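Local coordinates for protein anthranilate synthase component I (Streptococcus pneumoniae serotype 4, PDB 5KCK) that belongs to the anthranilate synthase family and forms a two-chain assembly built on large antiparallel beta sheets flanked by helices, at residues N237-L242 with A408-I413; R231-T236 with Q251-S256; D144-E149 with L397-D402; S85-G90 with H140-A145; P186-H191 with L382-R387. All coordinates share one frame; numbering follows the deposited sequence. Where two conformers were deposited one is given.

Contact 1 (N237-L242 with A408-I413); sequences NPSNYL and AIRTMI
Matching first torsions bring the ends of N237 and R410 together: each CG lies opposite its own carbonyl carbon and next to the backbone N, with chi1 -65° in N237 and -62° in R410. The arginine then folds back at chi2 and chi3, a bend that turns its guanidinium toward the loop following helix 226-236. There NH2 comes within 2.9 Å of N237 ND2, with the amide and guanidinium planes inclined by 54°. Both nitrogens are donors, so the pair is not a hydrogen bond, and so close an approach is doubtful. N237 OD1 is hydrogen-bonded to T236 OG1, 2.9 Å away.

S239 adds a looser flank, its OG 3.9 Å from R410 NH2 while that hydroxyl is hydrogen-bonded to A255 O. Beyond the contact proper, R410 also rests on P257. Its backbone takes up left-handed angles just before the strand, and within the same turn T411 OG1 donates to I409 O over 2.8 Å from well above the carbonyl plane. The same hydroxyl is bonded to Y243 OH. Elsewhere on the loop, N240 O accepts from S31 OG of the second subunit, and L242 pairs with a strand of that subunit.

The arrangement illustrates how a helix-to-strand loop can be set against a crossover between sheets: residues 408-410 carry the chain from strand 403-407 of the eleven-stranded antiparallel sheet to strand 411-415 of the seven-stranded one, in the two-sheet architecture of this family.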
# COMPACT_ATOMS: atom_id res chain seq x y z
N ASN A 237 -8.97 10.74 1.65
CA ASN A 237 -9.69 10.22 2.82
C ASN A 237 -9.67 8.70 2.83
O ASN A 237 -10.71 8.05 2.69
CB ASN A 237 -11.13 10.74 2.85
CG ASN A 237 -11.20 12.24 3.05
OD1 ASN A 237 -11.05 13.00 2.09
ND2 ASN A 237 -11.41 12.67 4.28
N PRO A 238 -8.51 8.10 3.00
CA PRO A 238 -8.45 6.63 3.07
C PRO A 238 -9.08 6.07 4.34
O PRO A 238 -8.40 5.90 5.36
CB PRO A 238 -6.94 6.35 3.00
CG PRO A 238 -6.31 7.57 3.57
CD PRO A 238 -7.17 8.72 3.15
N SER A 239 -10.37 5.75 4.28
CA SER A 239 -11.11 5.19 5.40
C SER A 239 -11.31 3.69 5.22
O SER A 239 -11.14 3.15 4.12
CB SER A 239 -12.48 5.87 5.54
OG SER A 239 -12.34 7.26 5.77
N ASN A 240 -11.70 3.03 6.31
CA ASN A 240 -12.11 1.63 6.23
C ASN A 240 -13.27 1.43 5.27
O ASN A 240 -13.52 0.30 4.85
CB ASN A 240 -12.52 1.11 7.61
CG ASN A 240 -11.38 0.42 8.32
OD1 ASN A 240 -10.40 0.02 7.69
ND2 ASN A 240 -11.51 0.27 9.63
N TYR A 241 -13.98 2.51 4.91
CA TYR A 241 -15.13 2.44 4.01
C TYR A 241 -15.02 3.54 2.97
O TYR A 241 -15.14 4.73 3.30
CB TYR A 241 -16.44 2.57 4.78
CG TYR A 241 -16.59 1.52 5.83
CD1 TYR A 241 -17.05 0.25 5.50
CD2 TYR A 241 -16.25 1.77 7.15
CE1 TYR A 241 -17.19 -0.73 6.45
CE2 TYR A 241 -16.39 0.78 8.12
CZ TYR A 241 -16.87 -0.47 7.76
OH TYR A 241 -17.02 -1.47 8.68
N LEU A 242 -14.80 3.14 1.73
CA LEU A 242 -14.94 4.01 0.58
C LEU A 242 -15.95 3.37 -0.36
O LEU A 242 -15.98 2.14 -0.51
CB LEU A 242 -13.61 4.23 -0.12
CG LEU A 242 -12.63 5.12 0.63
CD1 LEU A 242 -11.20 4.73 0.27
CD2 LEU A 242 -12.89 6.56 0.27
N ALA A 408 -23.55 5.96 7.82
CA ALA A 408 -23.62 6.86 6.66
C ALA A 408 -23.39 8.32 7.08
O ALA A 408 -24.27 9.18 7.03
CB ALA A 408 -24.94 6.67 5.93
N ILE A 409 -22.17 8.59 7.51
CA ILE A 409 -21.67 9.94 7.68
C ILE A 409 -20.59 10.16 6.63
O ILE A 409 -20.12 9.22 5.99
CB ILE A 409 -21.12 10.21 9.09
CG1 ILE A 409 -19.97 9.26 9.38
CG2 ILE A 409 -22.22 10.12 10.15
CD1 ILE A 409 -19.43 9.37 10.78
N ARG A 410 -20.17 11.41 6.49
CA ARG A 410 -19.18 11.79 5.48
C ARG A 410 -19.57 11.21 4.12
O ARG A 410 -18.75 10.67 3.37
CB ARG A 410 -17.78 11.34 5.89
CG ARG A 410 -17.29 11.99 7.18
CD ARG A 410 -16.17 12.97 6.88
NE ARG A 410 -15.11 12.32 6.12
CZ ARG A 410 -14.14 11.61 6.67
NH1 ARG A 410 -14.07 11.47 7.99
NH2 ARG A 410 -13.22 11.03 5.91
N THR A 411 -20.85 11.32 3.80
CA THR A 411 -21.42 10.71 2.61
C THR A 411 -22.14 11.79 1.81
O THR A 411 -22.91 12.57 2.37
CB THR A 411 -22.38 9.59 3.00
OG1 THR A 411 -21.64 8.57 3.69
CG2 THR A 411 -23.05 8.99 1.78
N MSE A 412 -21.89 11.81 0.51
CA MSE A 412 -22.54 12.75 -0.39
C MSE A 412 -23.59 12.06 -1.27
O MSE A 412 -23.37 10.97 -1.78
CB MSE A 412 -21.48 13.45 -1.25
CG MSE A 412 -22.01 14.43 -2.28
SE MSE A 412 -20.55 15.12 -3.43
CE MSE A 412 -19.58 16.14 -2.06
N ILE A 413 -24.73 12.72 -1.46
CA ILE A 413 -25.80 12.23 -2.33
C ILE A 413 -25.86 13.12 -3.55
O ILE A 413 -26.00 14.34 -3.43
CB ILE A 413 -27.16 12.21 -1.61
CG1 ILE A 413 -27.05 11.62 -0.21
CG2 ILE A 413 -28.19 11.49 -2.46
CD1 ILE A 413 -26.42 10.26 -0.18

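Contact 2 (R231-T236 with Q251-S256); sequences RNLRVT and QIIGAS
L233 reaches A255 and the end of strand 250-254 with one branch. Its CG swings away from the backbone N (chi1 -175°), and chi2 of 65° then leaves CD2 fully extended from CA, so that this methyl leads. CD2 meets A255 CB at 3.8 Å and lies equally close, 3.8 Å, to G254 C, resting on the backbone carbon of that glycine. I253 closes the other flank more loosely, its CG2 4.3 Å from L233 CD2. All four residues are buried, and the contact is wholly apolar.

This is helix-on-sheet packing: helix 226-236 lies against the antiparallel pair 242-246 and 250-254, the strands that follow it directly in the chain. The rest of I253 also belongs to this interface, touching P226, F229 and Y230 on the same helix, while A255 also touches L242.

The neighbours of L233 on the helix send their long side chains elsewhere. R234 has chi1 near +59°, an unusual setting in a helix, and its guanidinium turns off to the dimer interface, where NH2 forms a salt bridge with E30 OE2 of the second subunit. R231 pairs instead with D10 of its own chain, NH2 to OD1.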
# COMPACT_ATOMS: atom_id res chain seq x y z
N ARG A 231 -12.38 9.45 -7.19
CA ARG A 231 -10.96 9.15 -7.37
C ARG A 231 -10.11 10.03 -6.47
O ARG A 231 -9.10 9.57 -5.91
CB ARG A 231 -10.55 9.33 -8.84
CG ARG A 231 -11.22 8.36 -9.80
CD ARG A 231 -10.90 8.75 -11.25
NE ARG A 231 -9.46 8.73 -11.49
CZ ARG A 231 -8.86 9.25 -12.56
NH1 ARG A 231 -9.58 9.84 -13.52
NH2 ARG A 231 -7.55 9.18 -12.67
N ASN A 232 -10.49 11.30 -6.31
CA ASN A 232 -9.71 12.16 -5.44
C ASN A 232 -10.00 11.86 -3.97
O ASN A 232 -9.09 11.93 -3.13
CB ASN A 232 -10.01 13.63 -5.74
CG ASN A 232 -9.04 14.57 -5.03
OD1 ASN A 232 -7.82 14.50 -5.25
ND2 ASN A 232 -9.57 15.43 -4.17
N LEU A 233 -11.24 11.50 -3.67
CA LEU A 233 -11.63 11.21 -2.29
C LEU A 233 -10.84 10.05 -1.72
O LEU A 233 -10.37 10.10 -0.57
CB LEU A 233 -13.14 10.92 -2.23
CG LEU A 233 -13.72 10.73 -0.82
CD1 LEU A 233 -13.62 12.03 -0.02
CD2 LEU A 233 -15.16 10.24 -0.89
N ARG A 234 -10.67 8.97 -2.49
CA ARG A 234 -10.01 7.79 -1.97
C ARG A 234 -8.52 8.02 -1.75
O ARG A 234 -7.89 7.25 -1.01
CB ARG A 234 -10.25 6.58 -2.88
CG ARG A 234 -9.78 6.75 -4.30
CD ARG A 234 -10.50 5.78 -5.26
NE ARG A 234 -10.15 4.37 -5.08
CZ ARG A 234 -8.95 3.85 -5.35
NH1 ARG A 234 -7.96 4.61 -5.81
NH2 ARG A 234 -8.74 2.56 -5.16
N VAL A 235 -7.95 9.08 -2.33
CA VAL A 235 -6.57 9.45 -2.01
C VAL A 235 -6.51 10.36 -0.79
O VAL A 235 -5.60 10.24 0.04
CB VAL A 235 -5.89 10.10 -3.24
CG1 VAL A 235 -4.52 10.66 -2.85
CG2 VAL A 235 -5.76 9.08 -4.36
N THR A 236 -7.46 11.28 -0.64
CA THR A 236 -7.42 12.24 0.45
C THR A 236 -8.14 11.78 1.72
O THR A 236 -7.94 12.38 2.78
CB THR A 236 -7.99 13.59 -0.00
OG1 THR A 236 -9.40 13.48 -0.22
CG2 THR A 236 -7.32 14.05 -1.29
N GLN A 251 -26.59 8.89 -7.17
CA GLN A 251 -25.36 8.25 -6.77
C GLN A 251 -25.07 8.57 -5.31
O GLN A 251 -25.44 9.64 -4.81
CB GLN A 251 -24.14 8.68 -7.62
CG GLN A 251 -24.21 8.35 -9.11
CD GLN A 251 -25.15 9.25 -9.88
OE1 GLN A 251 -25.12 10.47 -9.71
NE2 GLN A 251 -26.00 8.66 -10.70
N ILE A 252 -24.38 7.66 -4.65
CA ILE A 252 -23.95 7.82 -3.27
C ILE A 252 -22.43 7.67 -3.24
O ILE A 252 -21.90 6.66 -3.73
CB ILE A 252 -24.65 6.82 -2.34
CG1 ILE A 252 -26.15 7.12 -2.30
CG2 ILE A 252 -24.06 6.86 -0.93
CD1 ILE A 252 -26.92 6.14 -1.47
N ILE A 253 -21.75 8.68 -2.72
CA ILE A 253 -20.29 8.72 -2.70
C ILE A 253 -19.85 9.06 -1.28
O ILE A 253 -20.25 10.10 -0.75
CB ILE A 253 -19.72 9.75 -3.69
CG1 ILE A 253 -20.46 9.67 -5.03
CG2 ILE A 253 -18.23 9.53 -3.88
CD1 ILE A 253 -20.05 10.76 -6.03
N GLY A 254 -19.01 8.22 -0.69
CA GLY A 254 -18.67 8.49 0.69
C GLY A 254 -17.38 7.85 1.14
O GLY A 254 -16.82 6.97 0.49
N ALA A 255 -16.93 8.33 2.30
CA ALA A 255 -15.69 7.90 2.93
C ALA A 255 -15.90 7.82 4.45
O ALA A 255 -15.22 8.46 5.24
CB ALA A 255 -14.55 8.85 2.59
N SER A 256 -16.89 7.04 4.86
CA SER A 256 -17.20 6.92 6.28
C SER A 256 -16.06 6.23 7.02
O SER A 256 -15.64 5.14 6.62
CB SER A 256 -18.48 6.14 6.50
OG SER A 256 -18.67 5.92 7.89

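Contact 3 (D144-E149 with L397-D402)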
# COMPACT_ATOMS: atom_id res chain seq x y z
N ASP A 144 -20.79 -16.14 -10.80
CA ASP A 144 -21.36 -17.18 -9.94
C ASP A 144 -22.82 -17.40 -10.30
O ASP A 144 -23.44 -16.58 -10.98
CB ASP A 144 -21.22 -16.78 -8.46
CG ASP A 144 -21.19 -17.96 -7.53
OD1 ASP A 144 -22.08 -18.84 -7.65
OD2 ASP A 144 -20.27 -18.02 -6.68
N ALA A 145 -23.38 -18.53 -9.86
CA ALA A 145 -24.77 -18.88 -10.18
C ALA A 145 -25.68 -18.91 -8.96
O ALA A 145 -26.73 -19.55 -8.99
CB ALA A 145 -24.83 -20.22 -10.91
N LEU A 146 -25.31 -18.18 -7.90
CA LEU A 146 -26.06 -18.14 -6.65
C LEU A 146 -27.54 -17.87 -6.86
O LEU A 146 -28.40 -18.53 -6.27
CB LEU A 146 -25.49 -17.05 -5.74
CG LEU A 146 -24.12 -17.26 -5.11
CD1 LEU A 146 -23.71 -16.00 -4.39
CD2 LEU A 146 -24.21 -18.42 -4.15
N TYR A 147 -27.87 -16.85 -7.65
CA TYR A 147 -29.22 -16.33 -7.70
C TYR A 147 -29.95 -16.67 -9.00
O TYR A 147 -31.16 -16.47 -9.08
CB TYR A 147 -29.22 -14.81 -7.48
CG TYR A 147 -28.57 -14.44 -6.16
CD1 TYR A 147 -29.22 -14.68 -4.95
CD2 TYR A 147 -27.29 -13.88 -6.12
CE1 TYR A 147 -28.62 -14.36 -3.73
CE2 TYR A 147 -26.69 -13.55 -4.91
CZ TYR A 147 -27.35 -13.79 -3.72
OH TYR A 147 -26.75 -13.48 -2.53
N SER A 148 -29.23 -17.19 -10.01
CA SER A 148 -29.80 -17.45 -11.32
C SER A 148 -29.84 -18.92 -11.70
O SER A 148 -30.63 -19.28 -12.59
CB SER A 148 -28.99 -16.71 -12.39
OG SER A 148 -27.66 -17.17 -12.38
N GLU A 149 -29.02 -19.77 -11.08
CA GLU A 149 -28.79 -21.15 -11.52
C GLU A 149 -28.26 -21.21 -12.96
O GLU A 149 -28.53 -22.17 -13.68
CB GLU A 149 -30.05 -22.01 -11.38
CG GLU A 149 -30.80 -21.78 -10.06
CD GLU A 149 -30.03 -22.24 -8.84
OE1 GLU A 149 -29.37 -23.30 -8.91
OE2 GLU A 149 -30.08 -21.54 -7.81
N LEU A 397 -24.33 -7.07 2.31
CA LEU A 397 -24.79 -8.29 2.96
C LEU A 397 -24.38 -9.46 2.06
O LEU A 397 -24.89 -9.60 0.94
CB LEU A 397 -26.30 -8.27 3.19
CG LEU A 397 -26.92 -9.58 3.70
CD1 LEU A 397 -26.55 -9.83 5.17
CD2 LEU A 397 -28.43 -9.54 3.50
N SER A 398 -23.46 -10.28 2.53
CA SER A 398 -22.95 -11.37 1.73
C SER A 398 -23.91 -12.56 1.73
O SER A 398 -24.64 -12.80 2.70
CB SER A 398 -21.58 -11.82 2.24
OG SER A 398 -21.12 -12.92 1.48
N ALA A 399 -23.89 -13.30 0.63
CA ALA A 399 -24.68 -14.53 0.52
C ALA A 399 -24.35 -15.53 1.62
O ALA A 399 -25.19 -16.38 1.96
CB ALA A 399 -24.46 -15.16 -0.85
N THR A 400 -23.14 -15.47 2.19
CA THR A 400 -22.81 -16.29 3.35
C THR A 400 -23.61 -15.90 4.59
O THR A 400 -23.58 -16.64 5.58
CB THR A 400 -21.33 -16.17 3.68
OG1 THR A 400 -21.05 -14.83 4.12
CG2 THR A 400 -20.48 -16.50 2.46
N GLY A 401 -24.31 -14.77 4.57
CA GLY A 401 -24.89 -14.22 5.78
C GLY A 401 -23.98 -13.30 6.56
O GLY A 401 -24.43 -12.69 7.54
N ASP A 402 -22.70 -13.20 6.18
CA ASP A 402 -21.83 -12.17 6.72
C ASP A 402 -22.30 -10.79 6.26
O ASP A 402 -23.00 -10.65 5.26
CB ASP A 402 -20.38 -12.38 6.28
CG ASP A 402 -19.72 -13.55 6.99
OD1 ASP A 402 -20.31 -14.08 7.95
OD2 ASP A 402 -18.60 -13.92 6.58
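A small apolar touch between two loops, with A399 at its centre, joins the end of strand 138-144 to the tip of a hairpin in the eleven-stranded sheet. The A399 methyl points at the 144-149 loop and is met by two consecutive side chains. L146 CD1 comes to 3.7 Å from A399 CB. Y147 reaches it with the end of its side chain, OH 3.3 Å from A399 CB, the methyl lying oblique to the ring.

The two side chains also touch each other: L146 CB sits 3.6 Å above the plane of the Y147 ring, offset toward its rim. With chi1 at -57°, the tyrosine CG stays beside the backbone N, and the ring runs out along the leucine instead of diverging from it. Its hydroxyl is hydrogen-bonded to I78 O, at the end of helix 70-78, which fixes the ring's far end. H83 touches both L146 and A399.

The hairpin tip itself is firmly folded. G401 N donates to S398 O over 2.7 Å, closing a type I turn, and S398 N bonds to D402 O. T400 OG1 accepts from D402 N at 3.1 Å, an ST turn. With G401 at positive phi, this is the classic type I turn plus G1 bulge that links strands 393-398 and 403-407.

Contact 4 (S85-G90 with H140-A145)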
# COMPACT_ATOMS: atom_id res chain seq x y z
N SER A 85 -17.28 -18.99 0.66
CA SER A 85 -16.17 -18.37 -0.06
C SER A 85 -15.24 -17.71 0.95
O SER A 85 -15.67 -17.30 2.03
CB SER A 85 -16.65 -17.35 -1.09
OG SER A 85 -15.56 -16.62 -1.62
N GLU A 86 -13.97 -17.59 0.58
CA GLU A 86 -12.93 -17.03 1.43
C GLU A 86 -12.59 -15.59 1.09
O GLU A 86 -11.66 -15.02 1.69
CB GLU A 86 -11.67 -17.89 1.36
CG GLU A 86 -10.82 -17.67 0.10
CD GLU A 86 -11.55 -17.93 -1.22
OE1 GLU A 86 -12.63 -18.57 -1.20
OE2 GLU A 86 -11.04 -17.49 -2.27
N LEU A 87 -13.31 -14.96 0.10
CA LEU A 87 -13.21 -13.54 -0.20
C LEU A 87 -14.17 -12.76 0.69
O LEU A 87 -15.20 -13.29 1.11
CB LEU A 87 -13.55 -13.29 -1.67
CG LEU A 87 -12.71 -14.06 -2.70
CD1 LEU A 87 -13.29 -13.94 -4.10
CD2 LEU A 87 -11.26 -13.57 -2.67
N PRO A 88 -13.87 -11.49 1.00
CA PRO A 88 -14.71 -10.75 1.96
C PRO A 88 -16.19 -10.69 1.59
O PRO A 88 -17.05 -10.80 2.48
CB PRO A 88 -14.07 -9.35 1.96
CG PRO A 88 -13.23 -9.29 0.71
CD PRO A 88 -12.73 -10.68 0.54
N PHE A 89 -16.52 -10.52 0.30
CA PHE A 89 -17.91 -10.34 -0.12
C PHE A 89 -18.51 -11.64 -0.64
O PHE A 89 -19.53 -12.11 -0.12
CB PHE A 89 -17.99 -9.21 -1.17
CG PHE A 89 -19.33 -9.08 -1.84
CD1 PHE A 89 -20.47 -8.76 -1.11
CD2 PHE A 89 -19.45 -9.22 -3.22
CE1 PHE A 89 -21.71 -8.63 -1.74
CE2 PHE A 89 -20.67 -9.08 -3.85
CZ PHE A 89 -21.81 -8.79 -3.11
N GLY A 90 -17.90 -12.25 -1.66
CA GLY A 90 -18.41 -13.53 -2.13
C GLY A 90 -19.81 -13.53 -2.72
O GLY A 90 -20.46 -14.58 -2.79
N HIS A 140 -9.54 -11.17 -8.23
CA HIS A 140 -10.44 -12.29 -8.44
C HIS A 140 -11.64 -11.80 -9.23
O HIS A 140 -12.46 -11.03 -8.73
CB HIS A 140 -10.88 -12.89 -7.10
CG HIS A 140 -9.75 -13.41 -6.27
ND1 HIS A 140 -9.43 -14.75 -6.20
CD2 HIS A 140 -8.85 -12.77 -5.49
CE1 HIS A 140 -8.38 -14.91 -5.41
NE2 HIS A 140 -8.01 -13.73 -4.96
N VAL A 141 -11.76 -12.25 -10.48
CA VAL A 141 -12.90 -11.91 -11.32
C VAL A 141 -13.87 -13.08 -11.28
O VAL A 141 -13.52 -14.18 -11.73
CB VAL A 141 -12.47 -11.59 -12.76
CG1 VAL A 141 -13.66 -11.09 -13.57
CG2 VAL A 141 -11.35 -10.54 -12.75
N ILE A 142 -15.07 -12.86 -10.76
CA ILE A 142 -15.98 -13.94 -10.38
C ILE A 142 -17.28 -13.82 -11.16
O ILE A 142 -17.87 -12.74 -11.26
CB ILE A 142 -16.28 -13.91 -8.87
CG1 ILE A 142 -14.98 -13.92 -8.04
CG2 ILE A 142 -17.23 -15.06 -8.49
CD1 ILE A 142 -14.35 -15.27 -7.91
N GLU A 143 -17.74 -14.95 -11.71
CA GLU A 143 -19.09 -15.11 -12.20
C GLU A 143 -19.68 -16.33 -11.51
O GLU A 143 -19.11 -17.42 -11.61
CB GLU A 143 -19.12 -15.29 -13.73
CG GLU A 143 -18.69 -14.05 -14.52
CD GLU A 143 -19.74 -12.94 -14.50
OE1 GLU A 143 -20.93 -13.22 -14.22
OE2 GLU A 143 -19.38 -11.77 -14.78
N ASP A 144 -20.79 -16.14 -10.80
CA ASP A 144 -21.36 -17.18 -9.94
C ASP A 144 -22.82 -17.40 -10.30
O ASP A 144 -23.44 -16.58 -10.98
CB ASP A 144 -21.22 -16.78 -8.46
CG ASP A 144 -21.19 -17.96 -7.53
OD1 ASP A 144 -22.08 -18.84 -7.65
OD2 ASP A 144 -20.27 -18.02 -6.68
N ALA A 145 -23.38 -18.53 -9.86
CA ALA A 145 -24.77 -18.88 -10.18
C ALA A 145 -25.68 -18.91 -8.96
O ALA A 145 -26.73 -19.55 -8.99
CB ALA A 145 -24.83 -20.22 -10.91
O HOH W 1 -19.89 -15.79 -5.50
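H140 meets L87 over a ring face, and almost every atom of the histidine from CB outward finds something there. CB lies 4.0 Å from L87 CD1. Past it, CG stays beside the backbone N, and chi2 of -101° turns the imidazole flat to the 85-90 loop. The other leucine methyl, CD2, then sits 3.8 Å from the ring centroid, only 11° off the normal, a well-centred CH-pi contact. CD2 of H140 is the nearest ring atom to L87 CD2 (3.8 Å), then CG (3.9 Å) and NE2 (4.0 Å). ND1, also beneath that methyl, is hydrogen-bonded to E4 OE2 of the second subunit, which would fix the rotation of the ring and probably polarise it.

Two residues along the strand, I142 meets the same L87 CD1 that touches H140 CB, its own CD1 4.2 Å away, tip to tip. The leucine backbone is steadied by its own loop, since L87 N donates almost straight (173°) to S85 OG in an ST turn, although S85 is poorly ordered. Further along, a water spans the two segments, donating to G90 O and, over 2.6 Å, to D144 OD2.

The alternation of strand 138-144 divides the surroundings. H140, I142 and D144 turn toward the 85-90 loop, whereas V141 and E143 pack on helix 152-166. Strand 128-133 lies alongside in the sheet and gives L87 a further neighbour in V131. Along the other edge, a strand of the second subunit pairs antiparallel with residues 140-144, carrying the sheet across the dimer interface.

Contact 5 (P186-H191 with L382-R387)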
# COMPACT_ATOMS: atom_id res chain seq x y z
N PRO A 186 -26.63 26.56 2.43
CA PRO A 186 -27.28 25.91 3.57
C PRO A 186 -28.76 25.70 3.33
O PRO A 186 -29.40 26.43 2.57
CB PRO A 186 -27.04 26.90 4.72
CG PRO A 186 -26.96 28.24 4.04
CD PRO A 186 -26.30 27.97 2.70
N HIS A 187 -29.31 24.67 3.97
CA HIS A 187 -30.74 24.43 3.84
C HIS A 187 -31.56 25.09 4.94
O HIS A 187 -32.78 25.20 4.81
CB HIS A 187 -31.03 22.93 3.82
CG HIS A 187 -30.76 22.30 2.49
ND1 HIS A 187 -31.45 21.19 2.03
CD2 HIS A 187 -29.89 22.63 1.51
CE1 HIS A 187 -31.00 20.87 0.83
NE2 HIS A 187 -30.06 21.72 0.49
N ILE A 188 -30.92 25.55 6.02
CA ILE A 188 -31.59 26.35 7.03
C ILE A 188 -30.72 27.55 7.36
O ILE A 188 -29.50 27.55 7.13
CB ILE A 188 -31.91 25.55 8.31
CG1 ILE A 188 -30.63 25.19 9.05
CG2 ILE A 188 -32.70 24.29 7.97
CD1 ILE A 188 -30.88 24.32 10.25
N ALA A 189 -31.36 28.58 7.91
CA ALA A 189 -30.64 29.76 8.35
C ALA A 189 -29.71 29.41 9.51
O ALA A 189 -30.06 28.59 10.36
CB ALA A 189 -31.61 30.85 8.79
N PRO A 190 -28.52 30.03 9.57
CA PRO A 190 -27.64 29.83 10.73
C PRO A 190 -28.32 30.08 12.07
O PRO A 190 -28.05 29.37 13.04
CB PRO A 190 -26.50 30.82 10.47
CG PRO A 190 -26.49 31.00 8.99
CD PRO A 190 -27.92 30.91 8.55
N HIS A 191 -29.20 31.08 12.14
CA HIS A 191 -29.87 31.43 13.39
C HIS A 191 -30.96 30.42 13.74
O HIS A 191 -31.23 30.18 14.93
CB HIS A 191 -30.42 32.85 13.29
CG HIS A 191 -31.61 33.12 14.16
ND1 HIS A 191 -32.91 32.96 13.71
CD2 HIS A 191 -31.71 33.58 15.43
CE1 HIS A 191 -33.75 33.29 14.68
NE2 HIS A 191 -33.04 33.67 15.73
N LEU A 382 -37.32 18.87 15.67
CA LEU A 382 -36.44 20.00 15.38
C LEU A 382 -35.97 20.04 13.94
O LEU A 382 -36.05 21.09 13.29
CB LEU A 382 -35.23 19.94 16.32
CG LEU A 382 -35.63 19.97 17.79
CD1 LEU A 382 -34.41 19.74 18.66
CD2 LEU A 382 -36.29 21.29 18.12
N GLU A 383 -35.45 18.95 13.40
CA GLU A 383 -35.02 18.96 12.01
C GLU A 383 -36.22 19.04 11.09
O GLU A 383 -37.29 18.50 11.38
CB GLU A 383 -34.18 17.72 11.70
CG GLU A 383 -32.83 17.71 12.40
CD GLU A 383 -31.95 16.55 11.99
OE1 GLU A 383 -32.40 15.73 11.16
OE2 GLU A 383 -30.80 16.47 12.48
N THR A 384 -36.06 19.76 9.97
CA THR A 384 -37.15 20.04 9.06
C THR A 384 -37.08 19.23 7.77
O THR A 384 -37.96 19.36 6.92
CB THR A 384 -37.19 21.54 8.73
OG1 THR A 384 -35.96 21.92 8.10
CG2 THR A 384 -37.35 22.34 10.00
N GLU A 385 -36.06 18.38 7.61
CA GLU A 385 -35.90 17.55 6.43
C GLU A 385 -35.67 16.12 6.86
O GLU A 385 -34.89 15.86 7.79
CB GLU A 385 -34.71 18.00 5.57
CG GLU A 385 -34.80 19.41 5.01
CD GLU A 385 -33.52 19.82 4.30
OE1 GLU A 385 -32.55 20.20 5.00
OE2 GLU A 385 -33.47 19.75 3.06
N LYS A 386 -36.33 15.18 6.18
CA LYS A 386 -36.05 13.77 6.38
C LYS A 386 -34.57 13.50 6.15
O LYS A 386 -33.97 14.00 5.20
CB LYS A 386 -36.90 12.94 5.43
CG LYS A 386 -36.69 11.45 5.50
CD LYS A 386 -37.67 10.75 4.58
CE LYS A 386 -37.47 9.24 4.59
NZ LYS A 386 -38.20 8.62 3.45
N ARG A 387 -33.97 12.71 7.05
CA ARG A 387 -32.53 12.46 6.96
C ARG A 387 -32.18 11.63 5.74
O ARG A 387 -31.21 11.93 5.04
CB ARG A 387 -32.03 11.79 8.25
CG ARG A 387 -31.87 12.79 9.37
CD ARG A 387 -31.39 12.16 10.65
NE ARG A 387 -30.94 13.21 11.57
CZ ARG A 387 -30.19 12.99 12.63
NH1 ARG A 387 -29.79 11.75 12.91
NH2 ARG A 387 -29.82 14.00 13.41
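E385 OE2 is held by H187 and by T115: H187 ND1 donates to it over 2.7 Å, and T115 OG1 is hydrogen-bonded to the same oxygen, with R217 NH1 in a long, weak ion pair besides. The histidine bond is nearly straight, 168°, and reaches the syn side of the oxygen while staying in the ring plane. Ring and carboxylate are nevertheless inclined by 36°. E385 reaches the ring by running extended beyond CG, chi2 174°, so that its carboxylate comes to the imidazole edge. The second oxygen, OE1, nestles 3.3 Å from H187 CB. Since H187 NE2 is bonded to S219 OG, both ring nitrogens are engaged and the ring is unlikely to turn freely.

In the fold, this surface contact joins the lead-in to helix 190-205, where A189 occupies the N-cap position, to the loop leaving helix 372-382. Strand 211-221 runs close to both, supplying R217 and S219.

I188 and T384 extend the interface with a light touch, CG2 to OG1 at 4.0 Å.

Further into the loop, R387 grips E383 side-on. NE reaches OE1 at 2.9 Å and NH2 reaches OE2 at 2.8 Å, two bonds of one salt bridge; at OE2 the donor comes from above the carboxylate plane. S215 OG also bonds to E383 OE2, and the guanidinium makes a cation-pi contact with Y99.

The five contacts fall into two close pairs and a fifth standing apart. Contacts 1 and 2, with centres 6 Å apart, are joined through neighbouring strands 411-415 and 250-254, where M412 N lies 2.7 Å from I253 O, a probable backbone hydrogen bond. Contacts 3 and 4, centres 9 Å apart, share D144 and A145, and L146 CD1 of one packs 3.9 Å from G90 O of the other. The two pairs lie about 24 to 27 Å from each other, centre to centre, yet all four contacts reach the second subunit. Contact 5 does not; its centre is about 22 and 25 Å from those of contacts 1 and 2, and 40 and 43 Å from those of contacts 3 and 4.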